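Local coordinates for prolyl-ACP dehydrogenase (Oscillatoria sp., PDB 4IRN), which is a flavin-dependent oxidase that oxidises a prolyl group carried on an acyl carrier protein, in the biosynthesis of the cyanotoxin anatoxin-a, at residues A[116-124]-A[239-247]; A[364-372]-A[386-394]. One frame throughout, in Å; residues are numbered along the deposited sequence.

Contact 1: A[116-124]-A[239-247]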
ATOM      1  N   LYS A 116     -22.314   2.408 -20.244  1.00 13.20           N
ATOM      2  CA  LYS A 116     -21.665   1.270 -19.586  1.00 11.92           C
ATOM      3  C   LYS A 116     -20.637   0.566 -20.484  1.00 15.37           C
ATOM      4  O   LYS A 116     -19.793  -0.180 -19.986  1.00 14.76           O
ATOM      5  CB  LYS A 116     -22.716   0.278 -19.051  1.00 13.50           C
ATOM      6  CG  LYS A 116     -23.490   0.760 -17.824  1.00 17.55           C
ATOM      7  CD  LYS A 116     -24.467  -0.301 -17.353  1.00 26.87           C
ATOM      8  CE  LYS A 116     -25.083   0.028 -16.021  1.00 38.79           C
ATOM      9  NZ  LYS A 116     -26.108  -0.963 -15.627  1.00 49.13           N
ATOM     10  N   ASP A 117     -20.720   0.790 -21.805  1.00 12.12           N
ATOM     11  CA  ASP A 117     -19.841   0.184 -22.803  1.00 11.47           C
ATOM     12  C   ASP A 117     -18.493   0.905 -22.808  1.00 15.41           C
ATOM     13  O   ASP A 117     -18.294   1.876 -23.552  1.00 15.23           O
ATOM     14  CB  ASP A 117     -20.511   0.189 -24.196  1.00 12.90           C
ATOM     15  CG  ASP A 117     -19.894  -0.744 -25.224  1.00 21.30           C
ATOM     16  OD1 ASP A 117     -18.659  -0.910 -25.211  1.00 19.22           O
ATOM     17  OD2 ASP A 117     -20.642  -1.245 -26.098  1.00 33.18           O
ATOM     18  N   ASN A 118     -17.569   0.419 -21.968  1.00 10.73           N
ATOM     19  CA  ASN A 118     -16.233   0.983 -21.820  1.00 10.06           C
ATOM     20  C   ASN A 118     -15.375   0.823 -23.078  1.00 14.03           C
ATOM     21  O   ASN A 118     -14.545   1.690 -23.361  1.00 14.00           O
ATOM     22  CB  ASN A 118     -15.534   0.426 -20.569  1.00  9.49           C
ATOM     23  CG  ASN A 118     -16.282   0.707 -19.290  1.00 31.77           C
ATOM     24  OD1 ASN A 118     -16.527   1.857 -18.928  1.00 34.20           O
ATOM     25  ND2 ASN A 118     -16.690  -0.336 -18.591  1.00 20.46           N
ATOM     26  N   GLY A 119     -15.592  -0.261 -23.821  1.00 10.03           N
ATOM     27  CA  GLY A 119     -14.884  -0.533 -25.069  1.00  9.81           C
ATOM     28  C   GLY A 119     -15.188   0.488 -26.150  1.00 13.92           C
ATOM     29  O   GLY A 119     -14.274   0.923 -26.862  1.00 13.33           O
ATOM     30  N   LEU A 120     -16.486   0.902 -26.255  1.00  9.74           N
ATOM     31  CA  LEU A 120     -16.944   1.907 -27.221  1.00  9.59           C
ATOM     32  C   LEU A 120     -16.314   3.245 -26.867  1.00 15.82           C
ATOM     33  O   LEU A 120     -15.762   3.909 -27.748  1.00 16.97           O
ATOM     34  CB  LEU A 120     -18.487   2.014 -27.236  1.00  9.14           C
ATOM     35  CG  LEU A 120     -19.116   3.114 -28.119  1.00 12.37           C
ATOM     36  CD1 LEU A 120     -19.249   2.680 -29.581  1.00 11.77           C
ATOM     37  CD2 LEU A 120     -20.455   3.525 -27.579  1.00 12.54           C
ATOM     38  N   ILE A 121     -16.360   3.604 -25.567  1.00 12.19           N
ATOM     39  CA  ILE A 121     -15.776   4.824 -25.013  1.00 11.98           C
ATOM     40  C   ILE A 121     -14.271   4.908 -25.372  1.00 15.99           C
ATOM     41  O   ILE A 121     -13.817   5.954 -25.843  1.00 15.64           O
ATOM     42  CB  ILE A 121     -16.047   4.921 -23.485  1.00 14.79           C
ATOM     43  CG1 ILE A 121     -17.561   5.107 -23.187  1.00 14.70           C
ATOM     44  CG2 ILE A 121     -15.224   6.039 -22.866  1.00 15.13           C
ATOM     45  CD1 ILE A 121     -18.014   4.734 -21.746  1.00 19.95           C
ATOM     46  N   PHE A 122     -13.523   3.791 -25.187  1.00 12.48           N
ATOM     47  CA  PHE A 122     -12.096   3.715 -25.507  1.00 11.83           C
ATOM     48  C   PHE A 122     -11.859   3.896 -27.013  1.00 18.29           C
ATOM     49  O   PHE A 122     -10.977   4.671 -27.395  1.00 19.11           O
ATOM     50  CB  PHE A 122     -11.462   2.419 -24.959  1.00 12.60           C
ATOM     51  CG  PHE A 122     -10.098   2.063 -25.513  1.00 14.02           C
ATOM     52  CD1 PHE A 122      -9.012   2.917 -25.346  1.00 16.67           C
ATOM     53  CD2 PHE A 122      -9.894   0.859 -26.180  1.00 15.77           C
ATOM     54  CE1 PHE A 122      -7.763   2.588 -25.875  1.00 17.41           C
ATOM     55  CE2 PHE A 122      -8.636   0.522 -26.683  1.00 18.26           C
ATOM     56  CZ  PHE A 122      -7.581   1.384 -26.525  1.00 16.41           C
ATOM     57  N   ALA A 123     -12.666   3.211 -27.856  1.00 15.14           N
ATOM     58  CA  ALA A 123     -12.594   3.260 -29.325  1.00 15.01           C
ATOM     59  C   ALA A 123     -12.808   4.686 -29.868  1.00 19.99           C
ATOM     60  O   ALA A 123     -12.095   5.112 -30.782  1.00 19.90           O
ATOM     61  CB  ALA A 123     -13.614   2.312 -29.926  1.00 15.62           C
ATOM     62  N   MET A 124     -13.767   5.427 -29.280  1.00 16.54           N
ATOM     63  CA  MET A 124     -14.082   6.804 -29.651  1.00 16.16           C
ATOM     64  C   MET A 124     -12.981   7.792 -29.223  1.00 19.42           C
ATOM     65  O   MET A 124     -12.639   8.692 -29.988  1.00 18.32           O
ATOM     66  CB  MET A 124     -15.441   7.220 -29.062  1.00 18.48           C
ATOM     67  CG  MET A 124     -16.634   6.733 -29.869  1.00 22.40           C
ATOM     68  SD  MET A 124     -18.267   7.239 -29.260  1.00 26.67           S
ATOM     69  CE  MET A 124     -18.151   6.810 -27.498  1.00 23.43           C
ATOM     70  N   MET A 239      -8.685  -9.565 -22.275  1.00 13.85           N
ATOM     71  CA  MET A 239      -9.376  -9.618 -20.978  1.00 12.60           C
ATOM     72  C   MET A 239     -10.679  -8.802 -20.956  1.00 17.69           C
ATOM     73  O   MET A 239     -11.759  -9.363 -20.745  1.00 17.01           O
ATOM     74  CB  MET A 239      -8.420  -9.193 -19.846  1.00 13.98           C
ATOM     75  CG  MET A 239      -9.056  -9.243 -18.479  1.00 16.32           C
ATOM     76  SD  MET A 239      -7.835  -9.048 -17.188  1.00 19.52           S
ATOM     77  CE  MET A 239      -8.603  -9.892 -15.880  1.00 16.09           C
ATOM     78  N   GLY A 240     -10.542  -7.497 -21.157  1.00 15.35           N
ATOM     79  CA  GLY A 240     -11.643  -6.548 -21.219  1.00 15.38           C
ATOM     80  C   GLY A 240     -11.538  -5.734 -22.490  1.00 18.81           C
ATOM     81  O   GLY A 240     -10.741  -6.071 -23.367  1.00 18.76           O
ATOM     82  N   MET A 241     -12.331  -4.652 -22.595  1.00 14.88           N
ATOM     83  CA  MET A 241     -12.413  -3.776 -23.775  1.00 13.95           C
ATOM     84  C   MET A 241     -12.716  -4.604 -25.042  1.00 17.61           C
ATOM     85  O   MET A 241     -12.312  -4.234 -26.143  1.00 17.76           O
ATOM     86  CB  MET A 241     -11.154  -2.897 -23.942  1.00 15.82           C
ATOM     87  CG  MET A 241     -10.882  -1.962 -22.782  1.00 18.85           C
ATOM     88  SD  MET A 241     -12.129  -0.692 -22.551  1.00 22.59           S
ATOM     89  CE  MET A 241     -11.314   0.357 -21.388  1.00 19.19           C
ATOM     90  N   ARG A 242     -13.451  -5.724 -24.861  1.00 13.52           N
ATOM     91  CA  ARG A 242     -13.841  -6.698 -25.887  1.00 13.26           C
ATOM     92  C   ARG A 242     -14.775  -6.149 -26.971  1.00 18.21           C
ATOM     93  O   ARG A 242     -14.880  -6.738 -28.047  1.00 18.14           O
ATOM     94  CB  ARG A 242     -14.406  -7.971 -25.226  1.00 12.14           C
ATOM     95  CG  ARG A 242     -13.328  -8.774 -24.506  1.00 14.52           C
ATOM     96  CD  ARG A 242     -13.862  -9.806 -23.538  1.00 14.80           C
ATOM     97  NE  ARG A 242     -14.404 -10.998 -24.203  1.00 24.37           N
ATOM     98  CZ  ARG A 242     -13.692 -12.064 -24.574  1.00 32.68           C
ATOM     99  NH1 ARG A 242     -12.377 -12.092 -24.391  1.00 16.89           N
ATOM    100  NH2 ARG A 242     -14.284 -13.096 -25.149  1.00 19.63           N
ATOM    101  N   THR A 243     -15.408  -4.996 -26.701  1.00 15.22           N
ATOM    102  CA  THR A 243     -16.313  -4.311 -27.619  1.00 14.95           C
ATOM    103  C   THR A 243     -15.547  -3.274 -28.457  1.00 20.89           C
ATOM    104  O   THR A 243     -16.161  -2.477 -29.170  1.00 21.46           O
ATOM    105  CB  THR A 243     -17.531  -3.770 -26.866  1.00 16.39           C
ATOM    106  OG1 THR A 243     -17.069  -2.869 -25.868  1.00 19.78           O
ATOM    107  CG2 THR A 243     -18.359  -4.880 -26.213  1.00  9.37           C
ATOM    108  N   ALA A 244     -14.200  -3.306 -28.376  1.00 17.94           N
ATOM    109  CA  ALA A 244     -13.289  -2.451 -29.139  1.00 18.42           C
ATOM    110  C   ALA A 244     -12.382  -3.370 -29.949  1.00 22.97           C
ATOM    111  O   ALA A 244     -11.779  -4.290 -29.392  1.00 22.23           O
ATOM    112  CB  ALA A 244     -12.461  -1.573 -28.207  1.00 19.21           C
ATOM    113  N   GLU A 245     -12.328  -3.152 -31.270  1.00 20.41           N
ATOM    114  CA  GLU A 245     -11.544  -3.979 -32.185  1.00 20.27           C
ATOM    115  C   GLU A 245     -10.065  -3.587 -32.244  1.00 23.64           C
ATOM    116  O   GLU A 245      -9.733  -2.468 -32.644  1.00 23.59           O
ATOM    117  CB  GLU A 245     -12.203  -4.016 -33.570  1.00 21.68           C
ATOM    118  CG  GLU A 245     -13.412  -4.939 -33.615  1.00 31.32           C
ATOM    119  CD  GLU A 245     -14.216  -4.977 -34.898  1.00 49.86           C
ATOM    120  OE1 GLU A 245     -13.731  -4.469 -35.934  1.00 41.01           O
ATOM    121  OE2 GLU A 245     -15.338  -5.531 -34.865  1.00 47.42           O
ATOM    122  N   VAL A 246      -9.184  -4.502 -31.803  1.00 19.10           N
ATOM    123  CA  VAL A 246      -7.738  -4.277 -31.773  1.00 18.25           C
ATOM    124  C   VAL A 246      -6.948  -5.374 -32.553  1.00 22.19           C
ATOM    125  O   VAL A 246      -6.428  -6.328 -31.951  1.00 21.61           O
ATOM    126  CB  VAL A 246      -7.173  -4.000 -30.345  1.00 21.41           C
ATOM    127  CG1 VAL A 246      -5.706  -3.577 -30.399  1.00 20.98           C
ATOM    128  CG2 VAL A 246      -7.997  -2.942 -29.618  1.00 21.25           C
ATOM    129  N   PRO A 247      -6.839  -5.238 -33.895  1.00 18.13           N
ATOM    130  CA  PRO A 247      -6.060  -6.218 -34.673  1.00 17.93           C
ATOM    131  C   PRO A 247      -4.584  -5.806 -34.835  1.00 22.37           C
ATOM    132  O   PRO A 247      -4.139  -4.807 -34.263  1.00 21.43           O
ATOM    133  CB  PRO A 247      -6.782  -6.193 -36.018  1.00 19.54           C
ATOM    134  CG  PRO A 247      -7.204  -4.759 -36.174  1.00 23.58           C
ATOM    135  CD  PRO A 247      -7.426  -4.212 -34.781  1.00 19.10           C
TER

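Contact 2: A[364-372]-A[386-394]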
ATOM      1  N   TRP A 364      -8.844   3.627 -11.012  1.00 14.36           N
ATOM      2  CA  TRP A 364      -9.939   2.909 -11.647  1.00 14.10           C
ATOM      3  C   TRP A 364      -9.917   1.410 -11.332  1.00 16.22           C
ATOM      4  O   TRP A 364     -10.951   0.868 -10.953  1.00 13.91           O
ATOM      5  CB  TRP A 364      -9.946   3.152 -13.168  1.00 13.29           C
ATOM      6  CG  TRP A 364     -11.212   2.734 -13.871  1.00 14.75           C
ATOM      7  CD1 TRP A 364     -12.433   2.480 -13.304  1.00 17.83           C
ATOM      8  CD2 TRP A 364     -11.379   2.553 -15.280  1.00 14.65           C
ATOM      9  NE1 TRP A 364     -13.340   2.121 -14.272  1.00 17.44           N
ATOM     10  CE2 TRP A 364     -12.724   2.162 -15.495  1.00 18.76           C
ATOM     11  CE3 TRP A 364     -10.516   2.656 -16.386  1.00 15.98           C
ATOM     12  CZ2 TRP A 364     -13.230   1.893 -16.770  1.00 18.00           C
ATOM     13  CZ3 TRP A 364     -11.019   2.396 -17.652  1.00 17.61           C
ATOM     14  CH2 TRP A 364     -12.364   2.031 -17.837  1.00 18.34           C
ATOM     15  N   VAL A 365      -8.748   0.762 -11.470  1.00 13.56           N
ATOM     16  CA  VAL A 365      -8.556  -0.674 -11.216  1.00 13.82           C
ATOM     17  C   VAL A 365      -8.867  -0.999  -9.760  1.00 18.33           C
ATOM     18  O   VAL A 365      -9.620  -1.925  -9.481  1.00 18.48           O
ATOM     19  CB  VAL A 365      -7.131  -1.136 -11.648  1.00 17.82           C
ATOM     20  CG1 VAL A 365      -6.778  -2.505 -11.080  1.00 17.35           C
ATOM     21  CG2 VAL A 365      -6.987  -1.138 -13.163  1.00 17.75           C
ATOM     22  N   GLN A 366      -8.312  -0.198  -8.846  1.00 14.74           N
ATOM     23  CA  GLN A 366      -8.469  -0.323  -7.409  1.00 14.56           C
ATOM     24  C   GLN A 366      -9.910  -0.171  -6.963  1.00 19.36           C
ATOM     25  O   GLN A 366     -10.377  -0.997  -6.179  1.00 19.87           O
ATOM     26  CB  GLN A 366      -7.520   0.644  -6.681  1.00 16.24           C
ATOM     27  CG  GLN A 366      -7.333   0.368  -5.188  1.00 38.55           C
ATOM     28  CD  GLN A 366      -6.947  -1.039  -4.830  1.00 51.17           C
ATOM     29  OE1 GLN A 366      -5.933  -1.570  -5.299  1.00 44.99           O
ATOM     30  NE2 GLN A 366      -7.740  -1.649  -3.951  1.00 38.64           N
ATOM     31  N   SER A 367     -10.623   0.856  -7.473  1.00 15.95           N
ATOM     32  CA  SER A 367     -12.032   1.112  -7.146  1.00 15.53           C
ATOM     33  C   SER A 367     -12.947  -0.002  -7.660  1.00 20.91           C
ATOM     34  O   SER A 367     -13.908  -0.363  -6.974  1.00 21.19           O
ATOM     35  CB  SER A 367     -12.477   2.468  -7.671  1.00 18.54           C
ATOM     36  OG  SER A 367     -11.782   3.521  -7.024  1.00 28.23           O
ATOM     37  N   CYS A 368     -12.622  -0.576  -8.835  1.00 18.37           N
ATOM     38  CA  CYS A 368     -13.354  -1.698  -9.438  1.00 18.97           C
ATOM     39  C   CYS A 368     -13.228  -2.935  -8.562  1.00 23.92           C
ATOM     40  O   CYS A 368     -14.218  -3.615  -8.305  1.00 23.53           O
ATOM     41  CB  CYS A 368     -12.855  -1.977 -10.850  1.00 19.47           C
ATOM     42  SG  CYS A 368     -13.460  -0.812 -12.093  1.00 23.65           S
ATOM     43  N   LEU A 369     -11.999  -3.209  -8.097  1.00 21.42           N
ATOM     44  CA  LEU A 369     -11.657  -4.328  -7.225  1.00 21.10           C
ATOM     45  C   LEU A 369     -12.451  -4.241  -5.908  1.00 21.59           C
ATOM     46  O   LEU A 369     -13.010  -5.241  -5.464  1.00 21.39           O
ATOM     47  CB  LEU A 369     -10.134  -4.328  -6.971  1.00 21.63           C
ATOM     48  CG  LEU A 369      -9.550  -5.444  -6.097  1.00 27.85           C
ATOM     49  CD1 LEU A 369      -9.606  -6.783  -6.805  1.00 28.71           C
ATOM     50  CD2 LEU A 369      -8.105  -5.131  -5.698  1.00 31.39           C
ATOM     51  N   GLU A 370     -12.535  -3.031  -5.329  1.00 15.67           N
ATOM     52  CA  GLU A 370     -13.247  -2.735  -4.087  1.00 14.79           C
ATOM     53  C   GLU A 370     -14.768  -2.854  -4.237  1.00 18.42           C
ATOM     54  O   GLU A 370     -15.425  -3.329  -3.311  1.00 18.45           O
ATOM     55  CB  GLU A 370     -12.860  -1.353  -3.559  1.00 15.90           C
ATOM     56  CG  GLU A 370     -11.464  -1.311  -2.964  1.00 25.31           C
ATOM     57  CD  GLU A 370     -10.968   0.038  -2.477  1.00 38.89           C
ATOM     58  OE1 GLU A 370     -11.651   1.058  -2.720  1.00 27.16           O
ATOM     59  OE2 GLU A 370      -9.876   0.075  -1.868  1.00 39.10           O
ATOM     60  N   ALA A 371     -15.326  -2.448  -5.399  1.00 13.13           N
ATOM     61  CA  ALA A 371     -16.754  -2.561  -5.691  1.00 11.98           C
ATOM     62  C   ALA A 371     -17.166  -4.039  -5.686  1.00 17.45           C
ATOM     63  O   ALA A 371     -18.218  -4.372  -5.143  1.00 17.84           O
ATOM     64  CB  ALA A 371     -17.059  -1.937  -7.039  1.00 12.43           C
ATOM     65  N   ILE A 372     -16.308  -4.925  -6.247  1.00 14.16           N
ATOM     66  CA  ILE A 372     -16.516  -6.372  -6.273  1.00 14.19           C
ATOM     67  C   ILE A 372     -16.454  -6.911  -4.823  1.00 19.24           C
ATOM     68  O   ILE A 372     -17.271  -7.761  -4.448  1.00 18.65           O
ATOM     69  CB  ILE A 372     -15.501  -7.069  -7.232  1.00 16.97           C
ATOM     70  CG1 ILE A 372     -15.734  -6.638  -8.704  1.00 16.43           C
ATOM     71  CG2 ILE A 372     -15.546  -8.617  -7.090  1.00 18.06           C
ATOM     72  CD1 ILE A 372     -14.567  -6.843  -9.625  1.00 18.64           C
ATOM     73  N   LEU A 386     -20.103  -6.078 -12.531  1.00 14.17           N
ATOM     74  CA  LEU A 386     -18.989  -5.389 -11.858  1.00 13.19           C
ATOM     75  C   LEU A 386     -17.651  -5.984 -12.273  1.00 16.16           C
ATOM     76  O   LEU A 386     -16.634  -5.285 -12.284  1.00 16.78           O
ATOM     77  CB  LEU A 386     -19.146  -5.428 -10.326  1.00 13.04           C
ATOM     78  CG  LEU A 386     -20.321  -4.661  -9.732  1.00 17.74           C
ATOM     79  CD1 LEU A 386     -20.523  -5.037  -8.310  1.00 18.21           C
ATOM     80  CD2 LEU A 386     -20.136  -3.160  -9.854  1.00 20.31           C
ATOM     81  N   GLU A 387     -17.666  -7.300 -12.605  1.00 10.59           N
ATOM     82  CA  GLU A 387     -16.495  -8.057 -13.024  1.00  9.12           C
ATOM     83  C   GLU A 387     -15.935  -7.516 -14.354  1.00 11.20           C
ATOM     84  O   GLU A 387     -14.725  -7.323 -14.474  1.00 11.32           O
ATOM     85  CB  GLU A 387     -16.800  -9.576 -13.056  1.00 10.45           C
ATOM     86  CG  GLU A 387     -17.809 -10.056 -14.097  1.00 20.19           C
ATOM     87  CD  GLU A 387     -17.209 -10.712 -15.329  1.00 37.31           C
ATOM     88  OE1 GLU A 387     -16.013 -11.081 -15.283  1.00 23.05           O
ATOM     89  OE2 GLU A 387     -17.930 -10.862 -16.342  1.00 33.72           O
ATOM     90  N   ARG A 388     -16.830  -7.211 -15.329  1.00  6.74           N
ATOM     91  CA  ARG A 388     -16.480  -6.654 -16.636  1.00  5.94           C
ATOM     92  C   ARG A 388     -15.791  -5.289 -16.443  1.00 12.68           C
ATOM     93  O   ARG A 388     -14.781  -5.020 -17.102  1.00 13.42           O
ATOM     94  CB  ARG A 388     -17.729  -6.510 -17.510  1.00  3.00           C
ATOM     95  CG  ARG A 388     -17.469  -5.865 -18.874  1.00 15.77           C
ATOM     96  CD  ARG A 388     -18.702  -5.778 -19.755  1.00 22.57           C
ATOM     97  NE  ARG A 388     -19.742  -4.901 -19.203  1.00 25.79           N
ATOM     98  CZ  ARG A 388     -20.927  -5.323 -18.776  1.00 30.02           C
ATOM     99  NH1 ARG A 388     -21.244  -6.609 -18.839  1.00 11.52           N
ATOM    100  NH2 ARG A 388     -21.810  -4.459 -18.297  1.00 12.68           N
ATOM    101  N   GLU A 389     -16.325  -4.451 -15.518  1.00  8.19           N
ATOM    102  CA  GLU A 389     -15.780  -3.138 -15.186  1.00  7.66           C
ATOM    103  C   GLU A 389     -14.291  -3.236 -14.847  1.00 11.39           C
ATOM    104  O   GLU A 389     -13.506  -2.458 -15.396  1.00 10.17           O
ATOM    105  CB  GLU A 389     -16.568  -2.476 -14.032  1.00  8.71           C
ATOM    106  CG  GLU A 389     -18.037  -2.189 -14.327  1.00 14.22           C
ATOM    107  CD  GLU A 389     -18.352  -1.186 -15.427  1.00 38.69           C
ATOM    108  OE1 GLU A 389     -17.471  -0.363 -15.768  1.00 46.12           O
ATOM    109  OE2 GLU A 389     -19.488  -1.225 -15.955  1.00 27.75           O
ATOM    110  N   LEU A 390     -13.899  -4.234 -13.990  1.00  7.73           N
ATOM    111  CA  LEU A 390     -12.498  -4.472 -13.605  1.00  6.83           C
ATOM    112  C   LEU A 390     -11.656  -4.920 -14.800  1.00 12.47           C
ATOM    113  O   LEU A 390     -10.557  -4.388 -14.995  1.00 13.23           O
ATOM    114  CB  LEU A 390     -12.381  -5.474 -12.437  1.00  6.29           C
ATOM    115  CG  LEU A 390     -10.953  -5.858 -11.987  1.00 11.09           C
ATOM    116  CD1 LEU A 390     -10.154  -4.646 -11.477  1.00 10.35           C
ATOM    117  CD2 LEU A 390     -10.988  -6.951 -10.937  1.00 15.55           C
ATOM    118  N   ARG A 391     -12.178  -5.884 -15.604  1.00  8.91           N
ATOM    119  CA  ARG A 391     -11.522  -6.409 -16.807  1.00  9.16           C
ATOM    120  C   ARG A 391     -11.197  -5.280 -17.792  1.00 14.86           C
ATOM    121  O   ARG A 391     -10.102  -5.263 -18.354  1.00 14.49           O
ATOM    122  CB  ARG A 391     -12.384  -7.483 -17.492  1.00  8.89           C
ATOM    123  CG  ARG A 391     -12.444  -8.818 -16.742  1.00 13.34           C
ATOM    124  CD  ARG A 391     -12.980  -9.953 -17.606  1.00 15.77           C
ATOM    125  NE  ARG A 391     -14.441  -9.941 -17.702  1.00 10.07           N
ATOM    126  CZ  ARG A 391     -15.126  -9.491 -18.753  1.00 20.04           C
ATOM    127  NH1 ARG A 391     -14.489  -9.018 -19.817  1.00 10.65           N
ATOM    128  NH2 ARG A 391     -16.450  -9.514 -18.747  1.00  6.18           N
ATOM    129  N   ASP A 392     -12.128  -4.318 -17.955  1.00 12.26           N
ATOM    130  CA  ASP A 392     -11.970  -3.155 -18.831  1.00 12.09           C
ATOM    131  C   ASP A 392     -10.958  -2.164 -18.270  1.00 16.15           C
ATOM    132  O   ASP A 392     -10.155  -1.622 -19.027  1.00 16.70           O
ATOM    133  CB  ASP A 392     -13.324  -2.453 -19.086  1.00 13.74           C
ATOM    134  CG  ASP A 392     -14.417  -3.289 -19.741  1.00 19.64           C
ATOM    135  OD1 ASP A 392     -14.093  -4.356 -20.318  1.00 16.82           O
ATOM    136  OD2 ASP A 392     -15.597  -2.879 -19.675  1.00 29.27           O
ATOM    137  N   ALA A 393     -10.992  -1.938 -16.944  1.00 12.65           N
ATOM    138  CA  ALA A 393     -10.107  -1.021 -16.222  1.00 12.72           C
ATOM    139  C   ALA A 393      -8.616  -1.345 -16.378  1.00 18.16           C
ATOM    140  O   ALA A 393      -7.810  -0.414 -16.434  1.00 18.55           O
ATOM    141  CB  ALA A 393     -10.480  -0.979 -14.747  1.00 13.49           C
ATOM    142  N   ILE A 394      -8.245  -2.643 -16.434  1.00 14.64           N
ATOM    143  CA  ILE A 394      -6.848  -3.076 -16.564  1.00 14.93           C
ATOM    144  C   ILE A 394      -6.179  -2.529 -17.825  1.00 19.64           C
ATOM    145  O   ILE A 394      -5.037  -2.076 -17.751  1.00 20.73           O
ATOM    146  CB  ILE A 394      -6.693  -4.614 -16.409  1.00 18.26           C
ATOM    147  CG1 ILE A 394      -7.109  -5.046 -14.986  1.00 18.58           C
ATOM    148  CG2 ILE A 394      -5.257  -5.080 -16.719  1.00 19.40           C
ATOM    149  CD1 ILE A 394      -7.464  -6.458 -14.846  1.00 25.91           C
TER

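Contact 1: A[116-124]-A[239-247]
Asp117 OD1 takes two donors at once. The hydroxyl of Thr243 gives its proton from the other segment, with OG1 2.6 Å from Asp117 OD1, on the syn side and 24° out of the carboxylate plane. The backbone N of Leu120 lies 3.0 Å from the same OD1 but well above that plane; this second bond makes Asp117 the N-cap of helix 118-138. With Asp117 CG anti to the backbone N (chi1 -163°), OD1 is placed where both donors meet it, and two bonds on one oxygen limit how the group can turn. Thr243 belongs to a type I turn from Met241 to Ala244, closed by Ala244 N to Met241 O. The turn lies against the first helical turn where Gly119 has no side chain: Thr243 OG1 approaches Gly119 CA, and Ala244 CB packs on Gly119 O at 3.4 Å. Met241, bent at chi2 (-65°), brings SD to 3.5 Å from Asn118 O and to 4.0 Å from Phe122 CB. The sulfur stands oblique to the Phe122 ring, 5.4 Å from its centroid, a Met-aromatic contact, while Ala244 CB lies at the ring edge, 4.1 Å from Phe122 CD2. Phe122 also touches Thr195 and the bound FAD. A loop of the middle domain thus docks on a capped helix start beside the flavin pocket of an acyl-CoA dehydrogenase fold.

Contact 2: A[364-372]-A[386-394]
Leu390 is the knob of a knob-into-hole contact between two antiparallel helices of the C-terminal domain, lodged among Val365, Cys368, Leu369 and Ile372. Its CB rests 3.8 Å from Ile372 CD1 and close to Cys368 CB. From there chi1 of 177°, with CG anti to the backbone N, carries the branches into the hole. Leu390 CD1 comes to 3.4 Å from Val365 O and also touches Cys368 CB and Val365 CG1; CD2 turns to Ile372 CD1, whose side chain meets that of Leu390 at about a right angle. The axes of segments 364-372 and 386-394 come within 8.7 Å, their directions 162° apart, so successive turns meet along the pair. Toward one end the side chains of Ile372 and Leu386 run past one another, pointing opposite ways, with Ile372 CG1 4.0 Å from Leu386 CB. Nearer the middle, Cys368 SG lies against Glu389 O and the methyl of Ala393. No hydrogen bond links the two segments; their grip is apolar. Within helix 386-395, Arg391 forms a side-on salt bridge with Glu387 through NE and NH2, and NH2 has a second partner in Asp67. At the other end Val365 CG2 reaches Ala393 O, while the Trp364 indole lays one face over the same alanine: Ala393 CA stands 3.8 Å from the centroid of the six-membered ring, 13° off its normal, and Ala393 CB is 3.7 Å from Trp364 CD2.

In the fold
From the N terminus the chain runs through the first helices to helix 118-138, then through helix 141-153 and most strands of the middle domain, before the loop after strand 230-232 returns to close contact 1. Strands 249-257 and 261-262 follow, then the C-terminal helices; a short connection reverses helix 350-375 into helix 386-395 and closes contact 2. The two closures follow in series, neither enclosing the other. They meet in space: Asp392 OD1 probably accepts from Met241 N, and Arg391 NH1 probably donates to Met239 O. Helix 386-395 therefore joins the docked loop to the C-terminal bundle, and Asn118 ties it to helix 118-138 through Glu389 and Asp392. Both contacts reach Tyr380 of the second subunit.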